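Local coordinates for uncharacterized protein (Starkeya novella, PDB 5I20), which transports a broad range of amino acids, among them threonine, methionine, lysine and glutamate, across the bacterial inner membrane by way of a large central cavity, at residues L253-V257 against A258-A262; P102-I105 against V106-A110. One frame throughout, in Å; residues are numbered along the deposited sequence.

Contact 1 of 2, residues L253-V257 against A258-A262; sequences LLLVV and AGFAA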
loop_
_atom_site.group_PDB
_atom_site.type_symbol
_atom_site.label_atom_id
_atom_site.label_comp_id
_atom_site.label_asym_id
_atom_site.label_seq_id
_atom_site.Cartn_x
_atom_site.Cartn_y
_atom_site.Cartn_z
ATOM N N LEU A 253 -14.504 -2.754 7.499
ATOM C CA LEU A 253 -15.677 -1.913 7.732
ATOM C C LEU A 253 -16.453 -1.663 6.438
ATOM O O LEU A 253 -17.680 -1.586 6.450
ATOM C CB LEU A 253 -15.274 -0.576 8.364
ATOM C CG LEU A 253 -14.846 -0.574 9.836
ATOM C CD1 LEU A 253 -14.329 0.799 10.246
ATOM C CD2 LEU A 253 -15.999 -0.993 10.730
ATOM N N LEU A 254 -15.736 -1.536 5.325
ATOM C CA LEU A 254 -16.376 -1.309 4.032
ATOM C C LEU A 254 -17.177 -2.527 3.601
ATOM O O LEU A 254 -18.310 -2.402 3.142
ATOM C CB LEU A 254 -15.341 -0.959 2.963
ATOM C CG LEU A 254 -14.878 0.496 2.908
ATOM C CD1 LEU A 254 -13.817 0.676 1.831
ATOM C CD2 LEU A 254 -16.061 1.420 2.658
ATOM N N LEU A 255 -16.576 -3.703 3.752
ATOM C CA LEU A 255 -17.231 -4.958 3.407
ATOM C C LEU A 255 -18.467 -5.205 4.269
ATOM O O LEU A 255 -19.479 -5.711 3.779
ATOM C CB LEU A 255 -16.253 -6.126 3.547
ATOM C CG LEU A 255 -15.018 -6.083 2.646
ATOM C CD1 LEU A 255 -14.142 -7.298 2.889
ATOM C CD2 LEU A 255 -15.427 -5.996 1.183
ATOM N N VAL A 256 -18.385 -4.845 5.549
ATOM C CA VAL A 256 -19.522 -4.999 6.453
ATOM C C VAL A 256 -20.668 -4.087 6.025
ATOM O O VAL A 256 -21.828 -4.505 5.982
ATOM C CB VAL A 256 -19.140 -4.695 7.919
ATOM C CG1 VAL A 256 -20.376 -4.701 8.807
ATOM C CG2 VAL A 256 -18.121 -5.703 8.427
ATOM N N VAL A 257 -20.334 -2.843 5.695
ATOM C CA VAL A 257 -21.325 -1.886 5.216
ATOM C C VAL A 257 -21.840 -2.294 3.835
ATOM O O VAL A 257 -23.023 -2.133 3.534
ATOM C CB VAL A 257 -20.745 -0.452 5.163
ATOM C CG1 VAL A 257 -21.700 0.497 4.452
ATOM C CG2 VAL A 257 -20.448 0.049 6.568
ATOM N N ALA A 258 -20.956 -2.836 3.003
ATOM C CA ALA A 258 -21.353 -3.282 1.670
ATOM C C ALA A 258 -22.241 -4.521 1.748
ATOM O O ALA A 258 -23.028 -4.789 0.840
ATOM C CB ALA A 258 -20.129 -3.561 0.812
ATOM N N GLY A 259 -22.107 -5.273 2.836
ATOM C CA GLY A 259 -22.911 -6.464 3.044
ATOM C C GLY A 259 -22.168 -7.744 2.712
ATOM O O GLY A 259 -22.753 -8.825 2.700
ATOM N N PHE A 260 -20.873 -7.619 2.445
ATOM C CA PHE A 260 -20.047 -8.766 2.081
ATOM C C PHE A 260 -19.412 -9.417 3.304
ATOM O O PHE A 260 -18.872 -10.521 3.224
ATOM C CB PHE A 260 -18.955 -8.346 1.095
ATOM C CG PHE A 260 -19.474 -7.958 -0.259
ATOM C CD1 PHE A 260 -20.700 -8.423 -0.707
ATOM C CD2 PHE A 260 -18.732 -7.131 -1.087
ATOM C CE1 PHE A 260 -21.177 -8.068 -1.955
ATOM C CE2 PHE A 260 -19.204 -6.774 -2.335
ATOM C CZ PHE A 260 -20.428 -7.243 -2.769
ATOM N N ALA A 261 -19.469 -8.722 4.432
ATOM C CA ALA A 261 -18.898 -9.233 5.669
ATOM C C ALA A 261 -19.818 -8.931 6.841
ATOM O O ALA A 261 -20.726 -8.107 6.733
ATOM C CB ALA A 261 -17.519 -8.640 5.908
ATOM N N ALA A 262 -19.576 -9.601 7.959
ATOM C CA ALA A 262 -20.405 -9.443 9.143
ATOM C C ALA A 262 -19.621 -8.781 10.269
ATOM O O ALA A 262 -18.402 -8.922 10.347
ATOM C CB ALA A 262 -20.948 -10.796 9.594
#

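Contact 2 of 2, residues P102-I105 against V106-A110; sequences PLLI and VLFSA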
loop_
_atom_site.group_PDB
_atom_site.type_symbol
_atom_site.label_atom_id
_atom_site.label_comp_id
_atom_site.label_asym_id
_atom_site.label_seq_id
_atom_site.Cartn_x
_atom_site.Cartn_y
_atom_site.Cartn_z
ATOM N N PRO A 102 3.827 -1.543 7.367
ATOM C CA PRO A 102 3.688 -0.267 8.082
ATOM C C PRO A 102 4.665 -0.139 9.251
ATOM O O PRO A 102 5.194 0.948 9.480
ATOM C CB PRO A 102 2.239 -0.297 8.578
ATOM C CG PRO A 102 1.538 -1.211 7.627
ATOM C CD PRO A 102 2.548 -2.276 7.319
ATOM N N LEU A 103 4.903 -1.233 9.970
ATOM C CA LEU A 103 5.880 -1.242 11.055
ATOM C C LEU A 103 7.283 -0.953 10.521
ATOM O O LEU A 103 8.065 -0.243 11.150
ATOM C CB LEU A 103 5.854 -2.586 11.788
ATOM C CG LEU A 103 6.879 -2.804 12.906
ATOM C CD1 LEU A 103 6.710 -1.769 14.010
ATOM C CD2 LEU A 103 6.763 -4.218 13.470
ATOM N N LEU A 104 7.590 -1.501 9.351
ATOM C CA LEU A 104 8.898 -1.320 8.736
ATOM C C LEU A 104 9.156 0.141 8.384
ATOM O O LEU A 104 10.259 0.647 8.581
ATOM C CB LEU A 104 9.025 -2.196 7.487
ATOM C CG LEU A 104 9.095 -3.702 7.739
ATOM C CD1 LEU A 104 9.194 -4.476 6.435
ATOM C CD2 LEU A 104 10.267 -4.031 8.656
ATOM N N ILE A 105 8.133 0.813 7.866
ATOM C CA ILE A 105 8.232 2.235 7.561
ATOM C C ILE A 105 8.530 3.046 8.824
ATOM O O ILE A 105 9.397 3.923 8.815
ATOM C CB ILE A 105 6.939 2.760 6.892
ATOM C CG1 ILE A 105 6.850 2.247 5.451
ATOM C CG2 ILE A 105 6.890 4.279 6.917
ATOM C CD1 ILE A 105 5.643 2.744 4.694
ATOM N N VAL A 106 7.819 2.745 9.907
ATOM C CA VAL A 106 8.048 3.420 11.181
ATOM C C VAL A 106 9.490 3.216 11.636
ATOM O O VAL A 106 10.181 4.177 11.973
ATOM C CB VAL A 106 7.087 2.920 12.281
ATOM C CG1 VAL A 106 7.456 3.528 13.628
ATOM C CG2 VAL A 106 5.644 3.247 11.923
ATOM N N LEU A 107 9.943 1.966 11.623
ATOM C CA LEU A 107 11.312 1.642 12.011
ATOM C C LEU A 107 12.345 2.265 11.064
ATOM O O LEU A 107 13.358 2.801 11.513
ATOM C CB LEU A 107 11.499 0.121 12.078
ATOM C CG LEU A 107 10.708 -0.604 13.175
ATOM C CD1 LEU A 107 10.857 -2.117 13.068
ATOM C CD2 LEU A 107 11.136 -0.119 14.555
ATOM N N PHE A 108 12.087 2.212 9.760
ATOM C CA PHE A 108 13.051 2.722 8.785
ATOM C C PHE A 108 13.083 4.251 8.745
ATOM O O PHE A 108 14.021 4.838 8.207
ATOM C CB PHE A 108 12.753 2.174 7.382
ATOM C CG PHE A 108 12.934 0.683 7.256
ATOM C CD1 PHE A 108 13.643 -0.032 8.207
ATOM C CD2 PHE A 108 12.393 -0.004 6.182
ATOM C CE1 PHE A 108 13.805 -1.405 8.090
ATOM C CE2 PHE A 108 12.554 -1.375 6.060
ATOM C CZ PHE A 108 13.262 -2.074 7.014
ATOM N N SER A 109 12.066 4.894 9.316
ATOM C CA SER A 109 12.005 6.355 9.323
ATOM C C SER A 109 13.066 6.942 10.245
ATOM O O SER A 109 13.375 8.133 10.171
ATOM C CB SER A 109 10.616 6.844 9.744
ATOM O OG SER A 109 10.367 6.569 11.111
ATOM N N ALA A 110 13.633 6.103 11.106
ATOM C CA ALA A 110 14.690 6.535 12.015
ATOM C C ALA A 110 15.982 6.836 11.256
ATOM O O ALA A 110 16.872 7.504 11.777
ATOM C CB ALA A 110 14.936 5.479 13.082
#

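Contact 1 of 2, residues L253-V257 against A258-A262
Leu254 opens the contact through its carbonyl: its O accepts from Ala258 N at 2.7 Å, in the last turn of helix 246-258. The methyl CB of Ala258 sits against the same oxygen, and the Leu254 side chain itself touches Thr19, in a loop.

Leu255 carries most of what follows. Its O accepts two hydrogen bonds, both bent, from Phe260 N at 2.7 Å and from Ala261 N at 3.1 Å, and a weak one from Gly259 N. The bonds differ in approach: Phe260 N lies a little tilted from the carbonyl plane, whereas Ala261 N stands above that plane, 70° out of it. One oxygen at the helix end thus takes up the N-H groups of three successive residues. Together with the weak bond from Gly259 N to Val256 O, the Phe260 N bond makes a Schellman motif, with Gly259 as the C-prime residue. Its positive phi turns the chain out of the helix, and a beta carbon at these backbone angles would jam against the carbonyl oxygen of Ala258. With CG anti to its carbonyl carbon (chi1 -61°), the Leu255 side chain brings CD2 to the edge of the Phe260 ring, near its plane and 4.2 Å from CD2 of that ring; the two side chains cross at about a right angle. Closer to the backbone, Leu255 CB meets Ala261 CB at 3.7 Å.

Val256 adds a CA-H...O contact, its CA 3.3 Å from Ala261 O and nearly straight at the hydrogen (168°). Its CG2, beside the backbone N, packs against Ala261 CB and, at 3.8 Å, Ala262 O; the side chain also touches Pro263, farther along the periplasmic loop.

Contact 2 of 2, residues P102-I105 against V106-A110
Leu104 O accepts from Phe108 N at 2.7 Å, the shortest of three i to i+4 backbone bonds that run along helix 101-108, the cytoplasmic part of transmembrane segment 91-111. Leu103 O takes Leu107 N in the straightest of them (169°), and Pro102 O takes Val106 N at 3.2 Å. From Ser109 N to Ile105 O the bond is weak and bent. There the side chain of Ser109 supplies another: held between its own backbone N and carbonyl carbon (chi1 69°), OG donates to Val106 O at 2.5 Å, hooking back to the carbonyl three residues earlier. Val106 CG2 leans on Pro102 O.

The apolar packing follows the same four-residue spacing. Phe108 has CG anti to its carbonyl carbon (chi1 -65°), which carries the ring back over the preceding turn. One face lies against the Leu104 carbonyl, whose O is 3.0 Å from Phe108 CG, while Leu104 and Phe108 extend side by side in the same direction. Leu104 CB reaches CE2 of the ring at 3.9 Å, and CD2 of the leucine touches CZ at the rim. Cut back to an alanine, Phe108 loses its ring, which is likely to leave Leu104 CB and CD2 without their aromatic neighbour and open a gap toward Val168 of helix 150-169.

That helix also meets Leu104 and Ile105, through Ser164, while helix 119-136 meets Leu103 and Val106 through Ala125. At the surface of the helix, Leu107 crosses Leu103 at a slant. Its CG rests 3.3 Å from Leu103 O, and its CD1 meets Leu103 CG at 4.0 Å.

How the contacts relate
Following the chain from the N terminus, contact 2 comes first, inside helix 101-108 of the first EamA range, and is complete before contact 1 begins at the end of helix 246-258 in the second. Each is local and joins consecutive residues, so neither closes a long loop and the two neither nest nor cross. Contact 2 lies within the cytoplasmic part of a transmembrane segment whose neighbours include helices 119-136, 150-169 and 237-243, the last two from the second range. Contact 1 carries the chain out of the membrane into the periplasmic loop leading to helix 265-282. Their centres are about 30 Å apart, with nearest atoms about 16 Å apart, without touching.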